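Local coordinates for protein tyrosyl-tRNA synthetase (Pyrococcus horikoshii, PDB 2CYC) that probably catalyses the two-step, ATP-dependent attachment of tyrosine to tRNA(Tyr), forming tyrosyl adenylate first, as a homodimeric class I aminoacyl-tRNA synthetase, at residues Glu5-Asn8 / Leu9-Lys13; Glu159-Phe163 / Ala164-Tyr168; Ile296-Glu300 / Glu301-Phe305. All coordinates share one frame; numbering follows the deposited sequence.

Contact 1 (Glu5-Asn8 / Leu9-Lys13); sequences ERIN and LVLKK
Ile7 and Leu11, one helical turn apart, lie side by side and point the same way, with Ile7 CG2 resting 3.8 Å from Leu11 CD2. The part of Ile7 that reaches forward is the branch methyl CG2: CG1 stands opposite the carbonyl carbon (chi1 -72°), which places CG2 beside that carbonyl and on the side of the following turn. Glu5 and Leu9 repeat the arrangement more loosely, the methylene CG of Glu5 lying 4.1 Å from Leu9 CD2 while the extended chain carries the carboxylate onward. Both pairs show the i to i+4 spacing of an alpha helix, and the backbone gives the same reading. Leu9 N, Val10 N and Leu11 N donate in turn to Glu5 O, Arg6 O and Ile7 O, the last at 2.9 Å. The series closes with Lys12 N bonded to Asn8 O at 2.8 Å, although Lys12 itself has left helical geometry.

Other parts of the chain supply polar partners. Arg6 NH1 donates to Ala64 O, and Lys57 NZ bonds to the carbonyl oxygens of Leu9, Val10 and Lys12. Ile7 and Val10 pack against helix 21-30. The ammonium group of Lys12 is paired with Asp60 and Glu300. The chemistry is therefore divided: backbone bonds and modest apolar contacts define the C-terminal half of helix 3-11, and a lysine ammonium gathering its C-terminal carbonyls probably offsets the negative end of the helix dipole.

Contact 2 (Glu159-Phe163 / Ala164-Tyr168); sequences EAIDF and AKLIY. With TYR (tyrosine), chain C.
Asp162 and Lys165 meet nearly at right angles, and the ammonium nitrogen Lys165 NZ lies 2.8 Å from Asp162 OD1 in a salt bridge that uses the syn lone pair of the carboxylate. The second oxygen turns back to the backbone: Asp162 OD2 accepts a weak bond from Lys165 N at 3.4 Å. With CG set between the backbone N and the carbonyl carbon (chi1 59°), the carboxylate folds over the start of the helix and can serve both groups, capping the first turn. Leu166 N donates to Phe163 O at 2.9 Å, coming from above the carbonyl plane.

Apolar groups flank this cap. Ile161 CG1 crosses the lysine methylenes at a slant, 3.8 Å from Lys165 CD, and Ile161 CG2 reaches Leu166 CD2. Across the turn, Phe163 CE1 meets Ile167 CD1 at 3.7 Å, and the Phe163 ring also meets Phe163 of the second subunit. Farther out, Lys165 NZ has a second carboxylate partner in Asp81 and also donates to Ile79 O. Cutting the Lys165 side chain back to an alanine is likely to leave Asp162 and Asp81 without their shared counter-charge and to cost Ile161 its contact with the methylenes beyond CB.

Tyr168, on the next turn, points its ring edge at the bound tyrosine, whose amino N donates to Tyr168 OH at 2.8 Å in the ring plane. The hydroxyl is also hydrogen-bonded to Glu41, and His76 stacks edge-to-face with the ring. The chemistry thus joins a charged helix cap, beside residues that pack on the second subunit, to a hydroxyl that recognises the substrate's amino group.

Contact 3 (Ile296-Glu300 / Glu301-Phe305); sequences IIFRE and EPTEF
Ile297 CG1 stands opposite its carbonyl carbon (chi1 -59°), while Phe305 CG is turned away from its own backbone N (chi1 -180°); together these settings bring the isoleucine over one face of the phenylalanine ring. Ile297 CG2 makes the CH-pi contact, 4.0 Å from the centroid of the Phe305 ring and 26° off its normal, and CD1 of the same residue reaches the far end at CZ. Phe298 crosses Phe305 at about a right angle, with Phe298 CZ 3.7 Å from Phe305 CB. On the same side of the Phe298 ring, Thr303 CG2 lies 3.5 Å from Phe298 CD2.

A water joins the two arms: it donates to Ile297 O at 2.7 Å and is hydrogen-bonded to Thr303 OG1. It thus satisfies the last helical carbonyl and connects it to Thr303. The turn includes a cis peptide before Pro302, and Glu301 OE1 accepts from Phe322 N. Val343, Tyr346 and Leu325 extend the apolar cluster. The arrangement is a helix-to-strand connection: helix 288-297 ends, the chain doubles back, and strand 305-307 begins the two-stranded antiparallel hairpin with 317-319.

In the fold
Contacts 1 and 3 are neighbours, their centres about 16 Å apart, whereas contact 2 lies about 37 and 43 Å from their centres, across the centre of the chain. A salt bridge, Lys12 NZ to Glu300 OE1 at 2.7 Å, links contacts 1 and 3, so the end of helix 3-11 is tied to the turn after helix 288-297. Contact 1 is at the surface and relies on backbone bonds; contact 3 is partly buried and built mainly of aromatic and aliphatic groups. Contact 2 is buried, faces the second subunit, and alone touches the substrate. All three mark helix termini: contacts 1 and 3 at C-terminal ends, contact 2 at a start.

Contact 1 (Glu5-Asn8 / Leu9-Lys13)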
loop_
_atom_site.group_PDB
_atom_site.type_symbol
_atom_site.label_atom_id
_atom_site.label_comp_id
_atom_site.label_asym_id
_atom_site.label_seq_id
_atom_site.Cartn_x
_atom_site.Cartn_y
_atom_site.Cartn_z
ATOM N N GLU A 5 -38.665 -13.768 4.604
ATOM C CA GLU A 5 -37.967 -14.991 4.951
ATOM C C GLU A 5 -36.483 -14.885 4.575
ATOM O O GLU A 5 -35.616 -15.420 5.278
ATOM C CB GLU A 5 -38.624 -16.164 4.228
ATOM C CG GLU A 5 -37.962 -17.497 4.462
ATOM C CD GLU A 5 -38.794 -18.651 3.912
ATOM O OE1 GLU A 5 -38.292 -19.798 3.902
ATOM O OE2 GLU A 5 -39.953 -18.406 3.497
ATOM N N ARG A 6 -36.187 -14.190 3.477
ATOM C CA ARG A 6 -34.790 -14.019 3.045
ATOM C C ARG A 6 -34.037 -13.154 4.058
ATOM O O ARG A 6 -32.910 -13.462 4.443
ATOM C CB ARG A 6 -34.723 -13.354 1.663
ATOM C CG ARG A 6 -35.355 -14.200 0.569
ATOM C CD ARG A 6 -34.367 -14.454 -0.566
ATOM N NE ARG A 6 -34.421 -13.365 -1.512
ATOM C CZ ARG A 6 -33.604 -13.192 -2.543
ATOM N NH1 ARG A 6 -32.613 -14.040 -2.807
ATOM N NH2 ARG A 6 -33.807 -12.160 -3.336
ATOM N N ILE A 7 -34.672 -12.062 4.471
ATOM C CA ILE A 7 -34.085 -11.164 5.451
ATOM C C ILE A 7 -33.829 -11.902 6.754
ATOM O O ILE A 7 -32.755 -11.775 7.339
ATOM C CB ILE A 7 -35.013 -9.960 5.719
ATOM C CG1 ILE A 7 -34.991 -9.034 4.495
ATOM C CG2 ILE A 7 -34.585 -9.236 7.003
ATOM C CD1 ILE A 7 -35.948 -7.842 4.574
ATOM N N ASN A 8 -34.805 -12.687 7.204
ATOM C CA ASN A 8 -34.647 -13.430 8.454
ATOM C C ASN A 8 -33.497 -14.433 8.402
ATOM O O ASN A 8 -32.831 -14.665 9.405
ATOM C CB ASN A 8 -35.935 -14.171 8.827
ATOM C CG ASN A 8 -37.016 -13.242 9.337
ATOM O OD1 ASN A 8 -36.736 -12.130 9.784
ATOM N ND2 ASN A 8 -38.258 -13.703 9.290
ATOM N N LEU A 9 -33.279 -15.048 7.246
ATOM C CA LEU A 9 -32.182 -16.005 7.102
ATOM C C LEU A 9 -30.856 -15.258 7.318
ATOM O O LEU A 9 -29.930 -15.777 7.947
ATOM C CB LEU A 9 -32.195 -16.634 5.700
ATOM C CG LEU A 9 -32.647 -18.077 5.392
ATOM C CD1 LEU A 9 -32.907 -18.873 6.649
ATOM C CD2 LEU A 9 -33.888 -18.032 4.509
ATOM N N VAL A 10 -30.760 -14.038 6.793
ATOM C CA VAL A 10 -29.529 -13.263 6.952
ATOM C C VAL A 10 -29.381 -12.820 8.408
ATOM O O VAL A 10 -28.289 -12.851 8.978
ATOM C CB VAL A 10 -29.538 -12.011 6.037
ATOM C CG1 VAL A 10 -28.330 -11.110 6.343
ATOM C CG2 VAL A 10 -29.515 -12.440 4.585
ATOM N N LEU A 11 -30.506 -12.437 9.004
ATOM C CA LEU A 11 -30.553 -11.953 10.377
ATOM C C LEU A 11 -30.440 -12.990 11.496
ATOM O O LEU A 11 -29.985 -12.663 12.586
ATOM C CB LEU A 11 -31.839 -11.142 10.575
ATOM C CG LEU A 11 -31.841 -9.677 10.128
ATOM C CD1 LEU A 11 -31.067 -8.855 11.131
ATOM C CD2 LEU A 11 -31.229 -9.532 8.736
ATOM N N LYS A 12 -30.823 -14.234 11.241
ATOM C CA LYS A 12 -30.778 -15.240 12.297
ATOM C C LYS A 12 -29.397 -15.495 12.897
ATOM O O LYS A 12 -28.371 -15.402 12.206
ATOM C CB LYS A 12 -31.373 -16.560 11.806
ATOM C CG LYS A 12 -30.699 -17.124 10.580
ATOM C CD LYS A 12 -31.344 -18.439 10.127
ATOM C CE LYS A 12 -31.088 -19.573 11.113
ATOM N NZ LYS A 12 -31.296 -20.903 10.483
ATOM N N LYS A 13 -29.385 -15.813 14.193
ATOM C CA LYS A 13 -28.141 -16.086 14.907
ATOM C C LYS A 13 -27.381 -17.152 14.154
ATOM O O LYS A 13 -27.982 -18.030 13.550
ATOM C CB LYS A 13 -28.426 -16.562 16.335
ATOM C CG LYS A 13 -28.905 -15.451 17.245
ATOM C CD LYS A 13 -29.028 -15.911 18.690
ATOM C CE LYS A 13 -28.940 -14.715 19.639
ATOM N NZ LYS A 13 -29.841 -13.598 19.240
#

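Contact 2 (Glu159-Phe163 / Ala164-Tyr168)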
loop_
_atom_site.group_PDB
_atom_site.type_symbol
_atom_site.label_atom_id
_atom_site.label_comp_id
_atom_site.label_asym_id
_atom_site.label_seq_id
_atom_site.Cartn_x
_atom_site.Cartn_y
_atom_site.Cartn_z
ATOM N N GLU A 159 4.992 0.974 17.769
ATOM C CA GLU A 159 5.965 1.993 17.387
ATOM C C GLU A 159 6.746 1.642 16.120
ATOM O O GLU A 159 6.931 2.487 15.242
ATOM C CB GLU A 159 6.955 2.242 18.534
ATOM C CG GLU A 159 6.356 2.919 19.762
ATOM C CD GLU A 159 5.856 4.326 19.475
ATOM O OE1 GLU A 159 6.646 5.151 18.964
ATOM O OE2 GLU A 159 4.673 4.609 19.765
ATOM N N ALA A 160 7.203 0.399 16.022
ATOM C CA ALA A 160 7.985 -0.013 14.864
ATOM C C ALA A 160 7.272 -1.005 13.951
ATOM O O ALA A 160 7.902 -1.910 13.401
ATOM C CB ALA A 160 9.317 -0.600 15.328
ATOM N N ILE A 161 5.967 -0.838 13.777
ATOM C CA ILE A 161 5.220 -1.744 12.915
ATOM C C ILE A 161 5.675 -1.563 11.462
ATOM O O ILE A 161 5.929 -0.439 11.023
ATOM C CB ILE A 161 3.704 -1.490 13.041
ATOM C CG1 ILE A 161 2.930 -2.645 12.407
ATOM C CG2 ILE A 161 3.336 -0.156 12.402
ATOM C CD1 ILE A 161 1.433 -2.543 12.621
ATOM N N ASP A 162 5.799 -2.667 10.725
ATOM C CA ASP A 162 6.226 -2.589 9.331
ATOM C C ASP A 162 5.096 -2.028 8.470
ATOM O O ASP A 162 3.913 -2.175 8.794
ATOM C CB ASP A 162 6.665 -3.964 8.812
ATOM C CG ASP A 162 5.569 -5.008 8.907
ATOM O OD1 ASP A 162 5.379 -5.591 9.999
ATOM O OD2 ASP A 162 4.894 -5.240 7.884
ATOM N N PHE A 163 5.460 -1.394 7.361
ATOM C CA PHE A 163 4.462 -0.777 6.513
ATOM C C PHE A 163 3.465 -1.719 5.853
ATOM O O PHE A 163 2.305 -1.345 5.652
ATOM C CB PHE A 163 5.129 0.097 5.442
ATOM C CG PHE A 163 4.145 0.925 4.655
ATOM C CD1 PHE A 163 3.866 0.625 3.328
ATOM C CD2 PHE A 163 3.450 1.966 5.269
ATOM C CE1 PHE A 163 2.901 1.349 2.617
ATOM C CE2 PHE A 163 2.482 2.698 4.572
ATOM C CZ PHE A 163 2.205 2.386 3.238
ATOM N N ALA A 164 3.900 -2.931 5.522
ATOM C CA ALA A 164 3.024 -3.896 4.861
ATOM C C ALA A 164 1.746 -4.156 5.645
ATOM O O ALA A 164 0.691 -4.368 5.047
ATOM C CB ALA A 164 3.765 -5.223 4.613
ATOM N N LYS A 165 1.839 -4.139 6.976
ATOM C CA LYS A 165 0.669 -4.389 7.819
ATOM C C LYS A 165 -0.395 -3.319 7.684
ATOM O O LYS A 165 -1.578 -3.590 7.898
ATOM C CB LYS A 165 1.077 -4.549 9.286
ATOM C CG LYS A 165 1.808 -5.866 9.545
ATOM C CD LYS A 165 2.157 -6.067 11.018
ATOM C CE LYS A 165 2.650 -7.485 11.263
ATOM N NZ LYS A 165 3.774 -7.843 10.354
ATOM N N LEU A 166 0.024 -2.108 7.324
ATOM C CA LEU A 166 -0.914 -1.001 7.117
ATOM C C LEU A 166 -1.600 -1.171 5.755
ATOM O O LEU A 166 -2.695 -0.663 5.533
ATOM C CB LEU A 166 -0.181 0.347 7.160
ATOM C CG LEU A 166 0.073 0.981 8.536
ATOM C CD1 LEU A 166 -1.257 1.343 9.162
ATOM C CD2 LEU A 166 0.837 0.026 9.438
ATOM N N ILE A 167 -0.950 -1.877 4.834
ATOM C CA ILE A 167 -1.560 -2.098 3.523
ATOM C C ILE A 167 -2.698 -3.124 3.646
ATOM O O ILE A 167 -3.730 -3.021 2.977
ATOM C CB ILE A 167 -0.504 -2.599 2.506
ATOM C CG1 ILE A 167 0.586 -1.532 2.333
ATOM C CG2 ILE A 167 -1.174 -2.927 1.160
ATOM C CD1 ILE A 167 1.752 -1.985 1.477
ATOM N N TYR A 168 -2.505 -4.106 4.520
ATOM C CA TYR A 168 -3.482 -5.177 4.766
ATOM C C TYR A 168 -4.961 -4.726 4.827
ATOM O O TYR A 168 -5.819 -5.274 4.132
ATOM C CB TYR A 168 -3.076 -5.909 6.064
ATOM C CG TYR A 168 -3.919 -7.105 6.499
ATOM C CD1 TYR A 168 -3.311 -8.316 6.812
ATOM C CD2 TYR A 168 -5.300 -6.999 6.691
ATOM C CE1 TYR A 168 -4.039 -9.392 7.308
ATOM C CE2 TYR A 168 -6.043 -8.073 7.192
ATOM C CZ TYR A 168 -5.401 -9.266 7.497
ATOM O OH TYR A 168 -6.114 -10.342 7.988
HETATM N N TYR C . -8.806 -9.986 8.489
HETATM C CA TYR C . -9.471 -11.323 8.494
HETATM C C TYR C . -9.125 -12.087 9.771
HETATM O O TYR C . -8.243 -11.615 10.522
HETATM C CB TYR C . -9.035 -12.136 7.264
HETATM C CG TYR C . -9.475 -11.525 5.948
HETATM C CD1 TYR C . -10.827 -11.347 5.654
HETATM C CD2 TYR C . -8.537 -11.124 4.992
HETATM C CE1 TYR C . -11.237 -10.777 4.436
HETATM C CE2 TYR C . -8.933 -10.567 3.777
HETATM C CZ TYR C . -10.279 -10.390 3.505
HETATM O OH TYR C . -10.661 -9.823 2.301
HETATM O OXT TYR C . -9.733 -13.150 10.003
#

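Contact 3 (Ile296-Glu300 / Glu301-Phe305)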
loop_
_atom_site.group_PDB
_atom_site.type_symbol
_atom_site.label_atom_id
_atom_site.label_comp_id
_atom_site.label_asym_id
_atom_site.label_seq_id
_atom_site.Cartn_x
_atom_site.Cartn_y
_atom_site.Cartn_z
ATOM N N ILE A 296 -24.548 -22.211 19.537
ATOM C CA ILE A 296 -24.370 -23.461 18.811
ATOM C C ILE A 296 -25.610 -24.337 18.988
ATOM O O ILE A 296 -26.377 -24.549 18.041
ATOM C CB ILE A 296 -23.105 -24.236 19.295
ATOM C CG1 ILE A 296 -21.846 -23.388 19.044
ATOM C CG2 ILE A 296 -22.987 -25.566 18.552
ATOM C CD1 ILE A 296 -20.529 -24.082 19.405
ATOM N N ILE A 297 -25.829 -24.806 20.213
ATOM C CA ILE A 297 -26.960 -25.683 20.504
ATOM C C ILE A 297 -28.342 -25.093 20.185
ATOM O O ILE A 297 -29.197 -25.788 19.636
ATOM C CB ILE A 297 -26.893 -26.156 21.977
ATOM C CG1 ILE A 297 -25.565 -26.902 22.193
ATOM C CG2 ILE A 297 -28.089 -27.056 22.303
ATOM C CD1 ILE A 297 -25.306 -27.374 23.619
ATOM N N PHE A 298 -28.568 -23.826 20.520
ATOM C CA PHE A 298 -29.855 -23.197 20.216
ATOM C C PHE A 298 -29.729 -22.235 19.043
ATOM O O PHE A 298 -30.374 -21.183 19.013
ATOM C CB PHE A 298 -30.417 -22.450 21.439
ATOM C CG PHE A 298 -30.849 -23.363 22.539
ATOM C CD1 PHE A 298 -29.959 -23.740 23.538
ATOM C CD2 PHE A 298 -32.118 -23.936 22.518
ATOM C CE1 PHE A 298 -30.320 -24.681 24.497
ATOM C CE2 PHE A 298 -32.489 -24.878 23.470
ATOM C CZ PHE A 298 -31.586 -25.253 24.460
ATOM N N ARG A 299 -28.877 -22.593 18.087
ATOM C CA ARG A 299 -28.691 -21.766 16.908
ATOM C C ARG A 299 -30.060 -21.601 16.271
ATOM O O ARG A 299 -30.437 -20.512 15.861
ATOM C CB ARG A 299 -27.747 -22.441 15.918
ATOM C CG ARG A 299 -27.557 -21.630 14.661
ATOM C CD ARG A 299 -26.472 -22.233 13.835
ATOM N NE ARG A 299 -26.864 -23.507 13.253
ATOM C CZ ARG A 299 -27.427 -23.633 12.056
ATOM N NH1 ARG A 299 -27.669 -22.557 11.319
ATOM N NH2 ARG A 299 -27.716 -24.838 11.586
ATOM N N GLU A 300 -30.796 -22.699 16.197
ATOM C CA GLU A 300 -32.136 -22.680 15.641
ATOM C C GLU A 300 -33.101 -23.214 16.687
ATOM O O GLU A 300 -33.019 -24.371 17.090
ATOM C CB GLU A 300 -32.209 -23.542 14.382
ATOM C CG GLU A 300 -31.240 -23.112 13.287
ATOM C CD GLU A 300 -31.504 -23.809 11.968
ATOM O OE1 GLU A 300 -30.797 -23.517 10.979
ATOM O OE2 GLU A 300 -32.425 -24.648 11.919
ATOM N N GLU A 301 -33.999 -22.356 17.150
ATOM C CA GLU A 301 -34.980 -22.770 18.139
ATOM C C GLU A 301 -36.388 -22.405 17.674
ATOM O O GLU A 301 -36.571 -21.501 16.855
ATOM C CB GLU A 301 -34.656 -22.157 19.517
ATOM C CG GLU A 301 -34.329 -20.675 19.525
ATOM C CD GLU A 301 -33.733 -20.210 20.851
ATOM O OE1 GLU A 301 -34.366 -20.425 21.903
ATOM O OE2 GLU A 301 -32.628 -19.623 20.839
ATOM N N PRO A 302 -37.405 -23.111 18.192
ATOM C CA PRO A 302 -37.247 -24.194 19.167
ATOM C C PRO A 302 -36.534 -25.442 18.656
ATOM O O PRO A 302 -36.544 -25.763 17.463
ATOM C CB PRO A 302 -38.681 -24.480 19.597
ATOM C CG PRO A 302 -39.449 -24.222 18.331
ATOM C CD PRO A 302 -38.826 -22.932 17.835
ATOM N N THR A 303 -35.902 -26.129 19.595
ATOM C CA THR A 303 -35.182 -27.355 19.330
ATOM C C THR A 303 -35.307 -28.140 20.626
ATOM O O THR A 303 -36.025 -27.725 21.536
ATOM C CB THR A 303 -33.688 -27.078 19.017
ATOM O OG1 THR A 303 -32.992 -28.322 18.846
ATOM C CG2 THR A 303 -33.042 -26.285 20.146
ATOM N N GLU A 304 -34.624 -29.272 20.715
ATOM C CA GLU A 304 -34.679 -30.072 21.923
ATOM C C GLU A 304 -33.280 -30.390 22.417
ATOM O O GLU A 304 -32.505 -31.049 21.725
ATOM C CB GLU A 304 -35.451 -31.372 21.673
ATOM C CG GLU A 304 -36.967 -31.229 21.771
ATOM C CD GLU A 304 -37.696 -32.533 21.484
ATOM O OE1 GLU A 304 -37.276 -33.580 22.021
ATOM O OE2 GLU A 304 -38.691 -32.512 20.728
ATOM N N PHE A 305 -32.955 -29.889 23.605
ATOM C CA PHE A 305 -31.656 -30.150 24.218
ATOM C C PHE A 305 -31.922 -30.758 25.592
ATOM O O PHE A 305 -32.448 -30.092 26.488
ATOM C CB PHE A 305 -30.837 -28.863 24.361
ATOM C CG PHE A 305 -29.482 -29.083 24.987
ATOM C CD1 PHE A 305 -28.593 -30.016 24.447
ATOM C CD2 PHE A 305 -29.095 -28.366 26.117
ATOM C CE1 PHE A 305 -27.334 -30.238 25.025
ATOM C CE2 PHE A 305 -27.831 -28.577 26.709
ATOM C CZ PHE A 305 -26.951 -29.516 26.159
HETATM O O HOH W 1 -30.250 -28.270 19.354
#